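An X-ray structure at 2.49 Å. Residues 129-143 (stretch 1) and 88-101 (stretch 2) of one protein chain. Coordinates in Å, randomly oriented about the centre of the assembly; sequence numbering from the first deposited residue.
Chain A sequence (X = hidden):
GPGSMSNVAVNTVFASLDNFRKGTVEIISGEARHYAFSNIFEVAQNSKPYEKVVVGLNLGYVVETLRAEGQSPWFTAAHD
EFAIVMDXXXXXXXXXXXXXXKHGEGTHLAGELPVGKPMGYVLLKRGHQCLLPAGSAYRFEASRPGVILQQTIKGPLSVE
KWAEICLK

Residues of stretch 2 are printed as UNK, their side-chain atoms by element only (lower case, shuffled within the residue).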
# COMPACT_ATOMS: atom_id res chain seq x y z
N GLN A 129 6.72 -9.88 -35.70
CA GLN A 129 6.44 -8.58 -36.29
C GLN A 129 7.34 -8.37 -37.51
O GLN A 129 8.51 -8.79 -37.52
CB GLN A 129 6.67 -7.49 -35.22
CG GLN A 129 6.47 -6.05 -35.68
CD GLN A 129 6.64 -5.04 -34.53
OE1 GLN A 129 5.98 -5.15 -33.49
NE2 GLN A 129 7.51 -4.05 -34.72
N CYS A 130 6.81 -7.74 -38.54
CA CYS A 130 7.65 -7.29 -39.63
C CYS A 130 7.32 -5.85 -40.02
O CYS A 130 6.20 -5.37 -39.80
CB CYS A 130 7.54 -8.22 -40.85
SG CYS A 130 6.08 -7.95 -41.85
N LEU A 131 8.31 -5.18 -40.60
CA LEU A 131 8.11 -3.87 -41.23
C LEU A 131 7.46 -4.04 -42.61
O LEU A 131 7.81 -4.94 -43.38
CB LEU A 131 9.46 -3.15 -41.35
CG LEU A 131 9.65 -1.94 -42.27
CD1 LEU A 131 8.76 -0.76 -41.89
CD2 LEU A 131 11.11 -1.51 -42.26
N LEU A 132 6.49 -3.19 -42.91
CA LEU A 132 5.94 -3.09 -44.24
C LEU A 132 6.43 -1.77 -44.84
O LEU A 132 5.76 -0.74 -44.72
CB LEU A 132 4.41 -3.11 -44.18
CG LEU A 132 3.86 -4.36 -43.48
CD1 LEU A 132 2.37 -4.21 -43.20
CD2 LEU A 132 4.15 -5.63 -44.29
N PRO A 133 7.61 -1.80 -45.48
CA PRO A 133 8.33 -0.59 -45.92
C PRO A 133 7.49 0.26 -46.87
O PRO A 133 6.79 -0.29 -47.74
CB PRO A 133 9.54 -1.15 -46.69
CG PRO A 133 9.63 -2.60 -46.30
CD PRO A 133 8.22 -3.04 -45.99
N ALA A 134 7.56 1.58 -46.70
CA ALA A 134 6.85 2.48 -47.59
C ALA A 134 7.39 2.33 -49.00
O ALA A 134 8.61 2.22 -49.20
CB ALA A 134 6.99 3.93 -47.11
N GLY A 135 6.49 2.32 -49.97
CA GLY A 135 6.88 2.25 -51.37
C GLY A 135 7.14 0.83 -51.83
O GLY A 135 7.87 0.58 -52.81
N SER A 136 6.55 -0.11 -51.12
CA SER A 136 6.64 -1.50 -51.51
C SER A 136 5.22 -1.99 -51.66
O SER A 136 4.29 -1.35 -51.16
CB SER A 136 7.38 -2.31 -50.46
OG SER A 136 6.52 -2.57 -49.37
N ALA A 137 5.05 -3.09 -52.38
CA ALA A 137 3.76 -3.77 -52.37
C ALA A 137 3.97 -5.03 -51.54
O ALA A 137 5.06 -5.61 -51.55
CB ALA A 137 3.31 -4.10 -53.77
N TYR A 138 2.95 -5.43 -50.80
CA TYR A 138 3.09 -6.60 -49.95
C TYR A 138 1.83 -7.44 -49.99
O TYR A 138 0.73 -6.91 -50.13
CB TYR A 138 3.47 -6.20 -48.52
CG TYR A 138 2.48 -5.28 -47.85
CD1 TYR A 138 2.58 -3.91 -47.99
CD2 TYR A 138 1.44 -5.80 -47.09
CE1 TYR A 138 1.66 -3.06 -47.37
CE2 TYR A 138 0.52 -4.96 -46.47
CZ TYR A 138 0.63 -3.59 -46.61
OH TYR A 138 -0.29 -2.74 -46.00
N ARG A 139 2.00 -8.76 -49.88
CA ARG A 139 0.88 -9.70 -50.00
C ARG A 139 0.96 -10.76 -48.91
O ARG A 139 2.05 -11.24 -48.58
CB ARG A 139 0.89 -10.35 -51.39
CG ARG A 139 -0.36 -11.16 -51.74
CD ARG A 139 -0.45 -11.44 -53.24
NE ARG A 139 0.63 -12.30 -53.72
CZ ARG A 139 0.64 -12.88 -54.92
NH1 ARG A 139 -0.37 -12.70 -55.77
NH2 ARG A 139 1.66 -13.66 -55.27
N PHE A 140 -0.19 -11.10 -48.34
CA PHE A 140 -0.29 -12.07 -47.25
C PHE A 140 -0.72 -13.47 -47.74
O PHE A 140 -1.70 -13.60 -48.49
CB PHE A 140 -1.31 -11.58 -46.22
CG PHE A 140 -0.92 -10.31 -45.50
CD1 PHE A 140 0.33 -10.18 -44.91
CD2 PHE A 140 -1.81 -9.25 -45.40
CE1 PHE A 140 0.68 -9.02 -44.24
CE2 PHE A 140 -1.46 -8.09 -44.73
CZ PHE A 140 -0.22 -7.97 -44.15
N GLU A 141 -0.00 -14.50 -47.30
CA GLU A 141 -0.31 -15.90 -47.60
C GLU A 141 -0.60 -16.68 -46.32
O GLU A 141 0.25 -16.75 -45.44
CB GLU A 141 0.89 -16.58 -48.25
CG GLU A 141 1.27 -16.05 -49.60
CD GLU A 141 0.24 -16.38 -50.65
OE1 GLU A 141 -0.74 -17.10 -50.33
OE2 GLU A 141 0.42 -15.92 -51.80
N ALA A 142 -1.76 -17.31 -46.23
CA ALA A 142 -2.11 -18.06 -45.03
C ALA A 142 -2.79 -19.39 -45.35
O ALA A 142 -3.91 -19.42 -45.88
CB ALA A 142 -3.00 -17.22 -44.12
N SER A 143 -2.12 -20.50 -45.03
CA SER A 143 -2.66 -21.83 -45.27
C SER A 143 -3.79 -22.11 -44.30
O SER A 143 -4.80 -22.74 -44.66
CB SER A 143 -1.58 -22.90 -45.10
OG SER A 143 -0.46 -22.63 -45.91
N UNK A 88 -1.67 -18.14 -35.86
CA UNK A 88 -1.51 -18.77 -37.15
C UNK A 88 -0.15 -18.47 -37.72
O UNK A 88 0.80 -18.17 -36.99
N UNK A 89 -0.04 -18.53 -39.04
CA UNK A 89 1.24 -18.34 -39.69
C UNK A 89 1.05 -17.67 -41.05
O UNK A 89 0.38 -18.20 -41.94
c UNK A 89 1.94 -19.69 -39.82
c UNK A 89 4.06 -20.96 -40.25
o UNK A 89 3.62 -21.78 -39.39
o UNK A 89 5.07 -21.18 -40.96
c UNK A 89 3.31 -19.64 -40.43
N UNK A 90 1.62 -16.49 -41.21
CA UNK A 90 1.44 -15.77 -42.45
C UNK A 90 2.76 -15.64 -43.19
O UNK A 90 3.80 -15.39 -42.58
c UNK A 90 0.83 -14.39 -42.22
c UNK A 90 0.64 -13.66 -43.53
c UNK A 90 -0.49 -14.51 -41.49
N UNK A 91 2.71 -15.85 -44.49
CA UNK A 91 3.82 -15.56 -45.37
C UNK A 91 3.55 -14.18 -45.98
O UNK A 91 2.43 -13.90 -46.42
c UNK A 91 4.84 -16.33 -47.62
n UNK A 91 6.62 -16.45 -51.66
c UNK A 91 5.66 -16.63 -50.75
n UNK A 91 5.91 -17.29 -49.62
n UNK A 91 4.44 -16.16 -50.97
c UNK A 91 3.89 -16.63 -46.46
c UNK A 91 4.90 -17.51 -48.59
N UNK A 92 4.56 -13.32 -46.00
CA UNK A 92 4.39 -11.98 -46.54
C UNK A 92 5.35 -11.78 -47.72
O UNK A 92 6.57 -11.84 -47.54
c UNK A 92 4.62 -10.88 -45.44
c UNK A 92 4.28 -9.48 -45.98
c UNK A 92 3.79 -11.17 -44.19
N UNK A 93 4.79 -11.55 -48.91
CA UNK A 93 5.58 -11.33 -50.12
C UNK A 93 5.82 -9.85 -50.35
O UNK A 93 4.90 -9.05 -50.22
o UNK A 93 3.74 -13.33 -53.66
c UNK A 93 3.72 -13.79 -52.49
o UNK A 93 2.84 -14.58 -52.09
c UNK A 93 4.80 -13.36 -51.51
c UNK A 93 4.86 -11.86 -51.35
N UNK A 94 7.04 -9.48 -50.75
CA UNK A 94 7.40 -8.08 -50.94
C UNK A 94 7.89 -7.74 -52.34
O UNK A 94 8.84 -8.34 -52.83
c UNK A 94 7.05 -6.52 -46.61
c UNK A 94 7.78 -8.80 -46.38
c UNK A 94 8.19 -8.79 -47.71
c UNK A 94 8.49 -7.67 -49.93
c UNK A 94 8.04 -7.66 -48.50
c UNK A 94 7.46 -6.53 -47.94
c UNK A 94 7.21 -7.66 -45.83
N UNK A 95 7.25 -6.76 -52.97
CA UNK A 95 7.72 -6.18 -54.22
C UNK A 95 8.19 -4.74 -54.03
O UNK A 95 7.46 -3.93 -53.44
c UNK A 95 7.49 -7.78 -56.82
c UNK A 95 5.04 -7.23 -56.81
c UNK A 95 6.29 -7.44 -55.97
c UNK A 95 6.58 -6.15 -55.23
N UNK A 96 9.38 -4.42 -54.53
CA UNK A 96 9.81 -3.02 -54.59
C UNK A 96 9.28 -2.34 -55.83
O UNK A 96 9.84 -2.49 -56.92
n UNK A 96 15.36 -0.42 -53.45
c UNK A 96 11.81 -1.44 -54.47
c UNK A 96 13.87 -0.51 -53.40
c UNK A 96 11.34 -2.90 -54.56
c UNK A 96 13.32 -1.33 -54.56
N UNK A 97 8.20 -1.58 -55.67
CA UNK A 97 7.54 -0.91 -56.79
C UNK A 97 8.48 0.00 -57.59
O UNK A 97 9.30 0.71 -57.01
c UNK A 97 5.17 -0.94 -55.75
c UNK A 97 4.59 -1.79 -56.86
c UNK A 97 4.12 -0.01 -55.20
c UNK A 97 6.34 -0.12 -56.30
N UNK A 98 8.36 -0.04 -58.92
CA UNK A 98 9.08 0.88 -59.80
C UNK A 98 8.61 2.31 -59.57
O UNK A 98 9.41 3.26 -59.61
o UNK A 98 10.20 -1.45 -60.87
c UNK A 98 9.74 -0.66 -61.73
c UNK A 98 8.87 0.50 -61.28
o UNK A 98 9.96 -0.80 -62.96
N UNK A 99 7.31 2.45 -59.34
CA UNK A 99 6.67 3.75 -59.11
C UNK A 99 5.85 3.77 -57.81
O UNK A 99 4.63 3.65 -57.85
c UNK A 99 5.78 4.11 -60.29
N UNK A 100 6.53 3.92 -56.66
CA UNK A 100 5.88 3.92 -55.34
C UNK A 100 4.91 5.09 -55.14
O UNK A 100 5.15 6.19 -55.67
c UNK A 100 8.27 3.74 -55.15
c UNK A 100 7.99 4.12 -56.55
c UNK A 100 7.05 4.08 -54.37
N UNK A 101 3.85 4.89 -54.37
CA UNK A 101 3.03 6.03 -53.94
C UNK A 101 3.95 6.98 -53.18
O UNK A 101 4.64 6.56 -52.24
c UNK A 101 1.88 5.60 -53.03
o UNK A 101 1.43 4.29 -53.33

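Position 88 has no side-chain atoms, and its phi/psi of 83/-155° would jam a CB against the preceding carbonyl: Gly88. Position 89 has three carbons, the third carrying two oxygens, which reads as a carboxylate on a two-carbon spacer, Glu89. Position 90 has one carbon carrying two more, the beta-branched pattern of Val90; its CG1 lies 3.8 Å from Phe140 CD1.

Position 91 has three carbons, a nitrogen, then a carbon bearing two nitrogens, a guanidinium: Arg91. Its N donates to Glu141 O (2.8 Å, 173°) and its O accepts from Glu141 N (2.7 Å), fixing an antiparallel hydrogen-bonded pair. Position 92 repeats the three-carbon fork, Val92; its CG2 meets the edge of the Phe140 ring, 3.7 Å from CD1, on the face shared with Tyr138.

Position 93 again has three carbons and two terminal oxygens: Glu93. Its N donates to Arg139 O (2.8 Å) and its O accepts from Arg139 N (2.9 Å). On the same face as Arg139 and Glu141, Glu93 OE1 forms a salt bridge with Arg139 NH2 (2.7 Å, 155°), while Glu93 OE2 lies 2.8 Å from Glu141 OE2, a spacing that suggests a proton held by one of the acids.

Position 94 is one carbon and a six-carbon ring without oxygen, so Phe94. Its CE1 is 3.8 Å from Leu132 CD2 and 3.7 Å from Pro133 CD, and its CZ is 4.1 Å from Cys130 SG, which lies at the ring edge. Position 95 has four carbons forked at the second, Leu95; backbone bonds join its N to Ala137 O (2.9 Å) and its O to Ala137 N (2.8 Å).

Position 96 is four carbons in a row ending in nitrogen, Lys96, exposed and with little contact. Position 97 is another four-carbon fork, Leu97, with CD2 4.1 Å from Ala137 CB. Position 98 has two carbons and two oxygens, Asp98, and position 99 a single carbon, Ala99; both point away. At position 100 three carbons close onto the backbone N: Pro100, whose CB sits 3.5 Å from Gly135 CA. An ideal CB on Gly135 would come within 3.1 Å of Pro100 CB. Position 101, one carbon and one oxygen, is Ser101.

The contact is an antiparallel strand pair, 151° between directions, held by six backbone hydrogen bonds. Side chains alternate: Phe94 and Val92 pack with Tyr138 and Phe140, while Glu93 engages Arg139 across the other face. The type II turn from Pro133 to Ser136 lets strand 129-132 add Cys130 and Leu132 around Phe94. Together the stretches bury 905 Å².

Stretch 2, residues 88-101: GEVRVEFLKLDAPS
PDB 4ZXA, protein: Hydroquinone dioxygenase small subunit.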